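Putative cell surface protein (Streptococcus pyogenes, PDB 4OFQ) probably acts as a cell-surface adhesin of the antigen I/II family, its C-terminal region forming two elongated domains, one of which holds a calcium ion. Local coordinates at residues T235-V240 and L292-D297; S32-S37 and Y331-P336; V259-S264 and S306-D311. All coordinates share one frame; numbering follows the deposited sequence.

Contact 1: residues T235-V240 and L292-D297; sequences TEYKFV and LAFKQD
In the beta sandwich of the C-terminal domain, K238 and F239 pair with A293 and L292 as antiparallel neighbours, the short strand axes running 4.6 Å apart at 179°. F239 and L292 form a hydrogen-bonded pair, F239 N donating to L292 O at 2.8 Å and L292 N to F239 O at 2.9 Å. K238 and A293 form the adjoining non-hydrogen-bonded pair, with K238 CG lying 3.7 Å from A293 CB on one face of the sheet. Y237 and F294 share a single direct backbone bond, F294 N to Y237 O at 3.0 Å, almost straight at 173°. Beyond it the backbones spread, and a water accepts from Y237 N and donates to F294 O. At the helix start, Q296 turns its extended side chain back so that NE2 donates to T235 O at 3.1 Å.

On the face of F239 and L292 the two side chains point the same way, F239 CD1 3.8 Å from L292 CD2. Beside them Y237 and F294 also lie side by side, Y237 CD1 3.8 Å from F294 CD1, with ring planes 82° apart; the Y237 hydroxyl bonds to W224 O. A short ladder, its opening end held by the water and the Q296 amide, thus borders a buried apolar cluster.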
# COMPACT_ATOMS: atom_id res chain seq x y z
N THR A 235 -11.66 5.50 1.98
CA THR A 235 -11.96 6.53 2.98
C THR A 235 -11.89 7.96 2.43
O THR A 235 -12.41 8.90 3.05
CB THR A 235 -11.08 6.39 4.24
OG1 THR A 235 -9.70 6.39 3.88
CG2 THR A 235 -11.40 5.10 4.97
N GLU A 236 -11.25 8.12 1.28
CA GLU A 236 -11.15 9.44 0.63
C GLU A 236 -11.05 9.30 -0.88
O GLU A 236 -10.33 8.44 -1.38
CB GLU A 236 -9.92 10.19 1.14
CG GLU A 236 -9.66 11.53 0.42
CD GLU A 236 -8.42 12.24 0.92
OE1 GLU A 236 -7.35 11.61 1.00
OE2 GLU A 236 -8.52 13.45 1.25
N TYR A 237 -11.77 10.17 -1.60
CA TYR A 237 -11.72 10.25 -3.06
C TYR A 237 -12.18 11.68 -3.35
O TYR A 237 -13.39 11.98 -3.37
CB TYR A 237 -12.64 9.22 -3.72
CG TYR A 237 -12.40 8.96 -5.21
CD1 TYR A 237 -12.94 9.81 -6.20
CD2 TYR A 237 -11.68 7.86 -5.63
CE1 TYR A 237 -12.73 9.56 -7.57
CE2 TYR A 237 -11.46 7.61 -6.99
CZ TYR A 237 -11.98 8.46 -7.96
OH TYR A 237 -11.77 8.16 -9.29
N LYS A 238 -11.21 12.56 -3.52
CA LYS A 238 -11.47 14.00 -3.56
C LYS A 238 -10.70 14.66 -4.70
O LYS A 238 -9.50 14.43 -4.86
CB LYS A 238 -11.04 14.62 -2.22
CG LYS A 238 -11.24 16.13 -2.14
CD LYS A 238 -11.03 16.64 -0.72
CE LYS A 238 -9.57 16.62 -0.31
NZ LYS A 238 -9.40 17.31 1.01
N PHE A 239 -11.40 15.48 -5.48
CA PHE A 239 -10.79 16.24 -6.56
C PHE A 239 -10.45 17.62 -6.01
O PHE A 239 -11.30 18.27 -5.40
CB PHE A 239 -11.77 16.43 -7.72
CG PHE A 239 -12.26 15.15 -8.35
CD1 PHE A 239 -13.24 14.39 -7.74
CD2 PHE A 239 -11.79 14.76 -9.60
CE1 PHE A 239 -13.72 13.23 -8.33
CE2 PHE A 239 -12.27 13.61 -10.20
CZ PHE A 239 -13.24 12.84 -9.56
N VAL A 240 -9.22 18.08 -6.25
CA VAL A 240 -8.84 19.44 -5.88
C VAL A 240 -8.28 20.19 -7.11
O VAL A 240 -7.40 19.69 -7.81
CB VAL A 240 -7.80 19.44 -4.74
CG1 VAL A 240 -7.45 20.86 -4.36
CG2 VAL A 240 -8.34 18.69 -3.54
N LEU A 292 -14.10 18.87 -4.91
CA LEU A 292 -15.26 17.99 -4.85
C LEU A 292 -14.85 16.71 -4.13
O LEU A 292 -13.95 16.00 -4.58
CB LEU A 292 -15.82 17.68 -6.25
CG LEU A 292 -17.09 16.81 -6.31
CD1 LEU A 292 -17.96 17.19 -7.49
CD2 LEU A 292 -16.71 15.34 -6.40
N ALA A 293 -15.50 16.43 -3.01
CA ALA A 293 -15.15 15.28 -2.18
C ALA A 293 -16.31 14.31 -2.05
O ALA A 293 -17.44 14.71 -1.75
CB ALA A 293 -14.71 15.74 -0.78
N PHE A 294 -16.02 13.03 -2.24
CA PHE A 294 -17.02 12.02 -1.94
C PHE A 294 -17.23 11.90 -0.44
O PHE A 294 -16.29 12.02 0.34
CB PHE A 294 -16.63 10.68 -2.57
CG PHE A 294 -17.10 10.55 -3.98
CD1 PHE A 294 -16.32 11.01 -5.02
CD2 PHE A 294 -18.35 10.00 -4.26
CE1 PHE A 294 -16.77 10.91 -6.34
CE2 PHE A 294 -18.80 9.90 -5.56
CZ PHE A 294 -18.01 10.35 -6.60
N LYS A 295 -18.48 11.67 -0.03
CA LYS A 295 -18.77 11.53 1.40
C LYS A 295 -18.25 10.20 1.93
O LYS A 295 -18.41 9.16 1.29
CB LYS A 295 -20.27 11.64 1.64
CG LYS A 295 -20.85 13.01 1.32
CD LYS A 295 -22.36 12.93 1.14
CE LYS A 295 -22.94 14.33 0.94
NZ LYS A 295 -24.40 14.27 0.70
N GLN A 296 -17.65 10.22 3.12
CA GLN A 296 -17.10 9.00 3.70
C GLN A 296 -18.14 7.90 3.93
O GLN A 296 -17.85 6.72 3.71
CB GLN A 296 -16.37 9.27 5.02
CG GLN A 296 -15.12 10.09 4.88
CD GLN A 296 -14.25 10.03 6.12
OE1 GLN A 296 -14.59 10.61 7.16
NE2 GLN A 296 -13.13 9.31 6.03
N ASP A 297 -19.33 8.28 4.38
CA ASP A 297 -20.36 7.27 4.66
C ASP A 297 -20.79 6.55 3.38
O ASP A 297 -21.18 5.37 3.42
CB ASP A 297 -21.55 7.88 5.42
CG ASP A 297 -22.08 9.14 4.77
OD1 ASP A 297 -21.42 10.19 4.89
OD2 ASP A 297 -23.16 9.07 4.14
O HOH W 1 -13.45 11.99 -0.11

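Contact 2: residues S32-S37 and Y331-P336; sequences SVLPNS and YVNGNP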
# COMPACT_ATOMS: atom_id res chain seq x y z
N SER A 32 -3.90 -5.82 -4.17
CA SER A 32 -3.23 -4.56 -4.44
C SER A 32 -3.31 -3.60 -3.25
O SER A 32 -4.25 -3.65 -2.42
CB SER A 32 -3.78 -3.91 -5.72
OG SER A 32 -5.16 -3.65 -5.60
N VAL A 33 -2.31 -2.73 -3.15
CA VAL A 33 -2.21 -1.75 -2.08
C VAL A 33 -1.87 -0.40 -2.71
O VAL A 33 -1.68 -0.32 -3.92
CB VAL A 33 -1.13 -2.13 -1.04
CG1 VAL A 33 -1.47 -3.47 -0.41
CG2 VAL A 33 0.27 -2.17 -1.72
N LEU A 34 -1.78 0.64 -1.88
CA LEU A 34 -1.54 2.01 -2.34
C LEU A 34 -0.15 2.47 -1.89
O LEU A 34 0.43 1.88 -0.97
CB LEU A 34 -2.64 2.93 -1.78
CG LEU A 34 -4.05 2.55 -2.25
CD1 LEU A 34 -5.12 3.38 -1.55
CD2 LEU A 34 -4.14 2.74 -3.76
N PRO A 35 0.41 3.51 -2.54
CA PRO A 35 1.76 3.99 -2.22
C PRO A 35 1.98 4.30 -0.72
O PRO A 35 3.05 4.03 -0.15
CB PRO A 35 1.87 5.27 -3.04
CG PRO A 35 1.03 5.00 -4.25
CD PRO A 35 -0.13 4.17 -3.75
N ASN A 36 0.97 4.88 -0.09
CA ASN A 36 1.08 5.25 1.32
C ASN A 36 0.58 4.17 2.28
O ASN A 36 0.43 4.44 3.47
CB ASN A 36 0.38 6.60 1.58
CG ASN A 36 -1.15 6.52 1.45
OD1 ASN A 36 -1.73 5.44 1.30
ND2 ASN A 36 -1.81 7.68 1.53
N SER A 37 0.30 2.97 1.77
CA SER A 37 -0.20 1.87 2.61
C SER A 37 0.81 1.42 3.66
O SER A 37 2.02 1.48 3.43
CB SER A 37 -0.59 0.64 1.76
OG SER A 37 -1.69 0.93 0.90
N TYR A 331 -7.10 12.96 -4.55
CA TYR A 331 -6.61 12.34 -3.32
C TYR A 331 -7.39 11.05 -3.14
O TYR A 331 -8.60 11.08 -3.00
CB TYR A 331 -6.82 13.27 -2.12
CG TYR A 331 -5.88 14.45 -2.14
CD1 TYR A 331 -6.20 15.61 -2.83
CD2 TYR A 331 -4.65 14.40 -1.48
CE1 TYR A 331 -5.34 16.69 -2.86
CE2 TYR A 331 -3.79 15.47 -1.51
CZ TYR A 331 -4.14 16.62 -2.19
OH TYR A 331 -3.28 17.69 -2.23
N VAL A 332 -6.70 9.91 -3.21
CA VAL A 332 -7.36 8.63 -2.98
C VAL A 332 -6.76 8.02 -1.73
O VAL A 332 -5.57 7.67 -1.73
CB VAL A 332 -7.10 7.65 -4.15
CG1 VAL A 332 -7.83 6.32 -3.90
CG2 VAL A 332 -7.54 8.26 -5.46
N ASN A 333 -7.56 7.90 -0.67
CA ASN A 333 -7.05 7.43 0.62
C ASN A 333 -5.74 8.12 1.02
O ASN A 333 -4.76 7.49 1.39
CB ASN A 333 -6.90 5.89 0.63
CG ASN A 333 -8.25 5.17 0.74
OD1 ASN A 333 -9.30 5.79 0.62
ND2 ASN A 333 -8.21 3.87 0.98
N GLY A 334 -5.72 9.45 0.89
CA GLY A 334 -4.56 10.22 1.30
C GLY A 334 -3.41 10.29 0.31
O GLY A 334 -2.45 11.02 0.55
N ASN A 335 -3.50 9.55 -0.80
CA ASN A 335 -2.45 9.60 -1.83
C ASN A 335 -2.78 10.69 -2.84
O ASN A 335 -3.81 10.64 -3.49
CB ASN A 335 -2.35 8.27 -2.59
CG ASN A 335 -1.97 7.11 -1.68
OD1 ASN A 335 -0.78 6.87 -1.44
ND2 ASN A 335 -2.96 6.39 -1.20
N PRO A 336 -1.91 11.70 -2.96
CA PRO A 336 -2.16 12.73 -3.97
C PRO A 336 -1.72 12.25 -5.34
O PRO A 336 -0.60 11.72 -5.47
CB PRO A 336 -1.28 13.90 -3.52
CG PRO A 336 -0.18 13.27 -2.74
CD PRO A 336 -0.76 12.03 -2.09
O HOH W 2 0.46 9.98 1.06
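Two turns meet here, one from each domain: the type I turn L34-S37 abuts the type I' turn V332-N335, the tip of a two-residue beta hairpin, with N36 and N335 facing tip to tip.

Hydrogen bonds carry most of the contact. N36 N donates to N335 OD1 at 3.0 Å, in the carbonyl plane and on a lone pair. The return bond, N335 ND2 to N36 OD1, is short at 2.9 Å but weak in angle, and the two amide planes are turned 43° apart. N36 ND2 makes the straighter bond, reaching N333 O at 3.0 Å and 173° with the acceptor in its own amide plane. A chi1 of 69° sets N36 CG between the backbone N and the carbonyl carbon, close against the N335 OD1 that N36 N also holds. Within the hairpin, N335 ND2 also donates to V332 O at 3.0 Å, which fixes the rotation of the amide; V332 O takes N335 N as well.

Van der Waals contacts of aliphatic carbons flank the N335 amide. L34 CB sits 3.5 Å from N335 ND2, and P35 lays its CB, CG and CD against N335 OD1. The L34 and N333 side chains cross at about a right angle, L34 CD1 3.8 Å from N333 CB. N333 OD1 turns back into its own domain, accepting from T235 N and E236 N.

A water bridges the turns, accepting from N36 ND2 at 3.3 Å and donating to G334 O at 3.1 Å.

Contact 3: residues V259-S264 and S306-D311; sequences VDITLS and SEFGAD
S306 and F308 meet T262 and I261 where two largely irregular segments of the C-terminal beta sandwich run roughly antiparallel, their end-to-end directions 140° apart. The backbones are not joined by beta bridges; a serine hydroxyl supplies the polar link instead.

The tight part centres on S306. Its OG, anti to the backbone N with chi1 at 176°, accepts from T262 N at 2.9 Å along an almost straight N-H (175°). The same hydroxyl donates to E307 O at 2.8 Å, in the carbonyl plane and on a lone pair, which settles the direction of its proton. T262 CB and S306 CB pack at 4.0 Å beside this bond. Next to it lies the buried I261-F308 contact: I261 sends its CD1 back to the F308 ring, which it meets obliquely at F308 CD1, 3.7 Å away, with F308 CE1 only slightly farther. V259 is packed closely too. Its CG2 rests 3.6 Å from G309 N, and its CG1 lies 3.3 Å from E307 OE1, the V259 and E307 side chains crossing at about a right angle.

The looser side holds the charged ends. The E307 chain runs out extended to a partly exposed carboxylate, and exposed D260 points its own away to K271 N. On the outer side of the T262-S306 link a water joins the two side chains, 2.7 Å from T262 OG1 and donating to S306 OG at 3.2 Å, which gives the serine hydroxyl a third partner.

Around the contact, I261 bonds through its backbone to I269 of strand 268-269. F308 packs on F298 and L299 of helix 296-299 and sits edge-to-face with both Y237 and F294, while D311, second residue of strand 310-318, bonds through its backbone to L256 of strand 248-257 and forms a salt bridge to R220.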
# COMPACT_ATOMS: atom_id res chain seq x y z
N VAL A 259 -17.49 3.64 -13.80
CA VAL A 259 -17.63 2.19 -13.77
C VAL A 259 -18.93 1.86 -13.04
O VAL A 259 -19.47 2.72 -12.35
CB VAL A 259 -16.50 1.49 -12.98
CG1 VAL A 259 -15.14 1.69 -13.66
CG2 VAL A 259 -16.47 2.00 -11.54
N ASP A 260 -19.43 0.64 -13.20
CA ASP A 260 -20.52 0.16 -12.35
C ASP A 260 -20.01 0.00 -10.91
O ASP A 260 -18.97 -0.62 -10.67
CB ASP A 260 -21.06 -1.19 -12.83
CG ASP A 260 -21.80 -1.11 -14.15
OD1 ASP A 260 -22.21 -0.01 -14.57
OD2 ASP A 260 -21.98 -2.18 -14.76
N ILE A 261 -20.76 0.56 -9.96
CA ILE A 261 -20.37 0.55 -8.55
C ILE A 261 -21.37 -0.27 -7.73
O ILE A 261 -22.56 0.02 -7.74
CB ILE A 261 -20.29 1.99 -7.98
CG1 ILE A 261 -19.29 2.83 -8.77
CG2 ILE A 261 -19.90 1.97 -6.49
CD1 ILE A 261 -19.44 4.33 -8.56
N THR A 262 -20.88 -1.29 -7.03
CA THR A 262 -21.76 -2.11 -6.20
C THR A 262 -21.58 -1.74 -4.73
O THR A 262 -20.45 -1.63 -4.27
CB THR A 262 -21.50 -3.62 -6.40
OG1 THR A 262 -21.76 -3.96 -7.77
CG2 THR A 262 -22.38 -4.46 -5.48
N LEU A 263 -22.69 -1.54 -4.03
CA LEU A 263 -22.65 -1.15 -2.62
C LEU A 263 -22.90 -2.37 -1.74
O LEU A 263 -23.22 -3.44 -2.25
CB LEU A 263 -23.66 -0.06 -2.32
CG LEU A 263 -23.49 1.18 -3.20
CD1 LEU A 263 -24.47 2.26 -2.82
CD2 LEU A 263 -22.04 1.70 -3.11
N SER A 264 -22.73 -2.21 -0.43
CA SER A 264 -22.81 -3.33 0.50
C SER A 264 -24.22 -3.90 0.61
O SER A 264 -24.40 -5.08 0.95
CB SER A 264 -22.28 -2.93 1.88
OG SER A 264 -22.85 -1.70 2.28
N SER A 306 -15.89 -4.59 -5.96
CA SER A 306 -16.36 -3.60 -6.93
C SER A 306 -15.30 -2.56 -7.25
O SER A 306 -14.59 -2.08 -6.37
CB SER A 306 -17.60 -2.87 -6.41
OG SER A 306 -18.00 -1.84 -7.32
N GLU A 307 -15.19 -2.21 -8.53
CA GLU A 307 -14.37 -1.06 -8.92
C GLU A 307 -15.02 0.22 -8.43
O GLU A 307 -16.20 0.23 -8.09
CB GLU A 307 -14.20 -1.00 -10.43
CG GLU A 307 -13.42 -2.15 -11.03
CD GLU A 307 -13.02 -1.90 -12.48
OE1 GLU A 307 -13.84 -1.35 -13.23
OE2 GLU A 307 -11.88 -2.26 -12.86
N PHE A 308 -14.26 1.31 -8.40
CA PHE A 308 -14.83 2.63 -8.11
C PHE A 308 -14.11 3.68 -8.93
O PHE A 308 -12.89 3.72 -8.97
CB PHE A 308 -14.76 2.98 -6.61
CG PHE A 308 -15.37 4.32 -6.27
CD1 PHE A 308 -16.74 4.46 -6.07
CD2 PHE A 308 -14.58 5.46 -6.19
CE1 PHE A 308 -17.31 5.69 -5.77
CE2 PHE A 308 -15.13 6.70 -5.90
CZ PHE A 308 -16.51 6.81 -5.68
N GLY A 309 -14.87 4.54 -9.60
CA GLY A 309 -14.26 5.64 -10.32
C GLY A 309 -15.28 6.69 -10.70
O GLY A 309 -16.46 6.37 -10.90
N ALA A 310 -14.84 7.93 -10.80
CA ALA A 310 -15.71 9.02 -11.23
C ALA A 310 -14.91 10.07 -11.97
O ALA A 310 -13.71 10.24 -11.71
CB ALA A 310 -16.42 9.63 -10.02
N ASP A 311 -15.58 10.77 -12.89
CA ASP A 311 -15.02 11.94 -13.56
C ASP A 311 -15.80 13.17 -13.12
O ASP A 311 -17.03 13.12 -12.98
CB ASP A 311 -15.13 11.84 -15.08
CG ASP A 311 -14.17 10.84 -15.68
OD1 ASP A 311 -13.32 10.30 -14.94
OD2 ASP A 311 -14.29 10.59 -16.90
O HOH W 3 -19.65 -3.64 -9.41

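Overall arrangement
Contact 2 joins the two domains, whereas contacts 1 and 3 lie within the C-terminal one. Along the chain, 32-37 comes first and 331-336 last, enclosing the others; contacts 1 and 3 interleave in the order 235-240, 259-264, 292-297, 306-311. Contact 1 is central: its centre lies about 13 Å from each of the others, while the centres of contacts 2 and 3 are about 17 Å apart and their nearest atoms about 7 Å. Strands 237-242 and 323-332 are sheet neighbours, and T235 and E236 bond to N333 and G334, whereas Y237 packs on F308. Contact 1 therefore touches both others, which may help keep the domain junction firm.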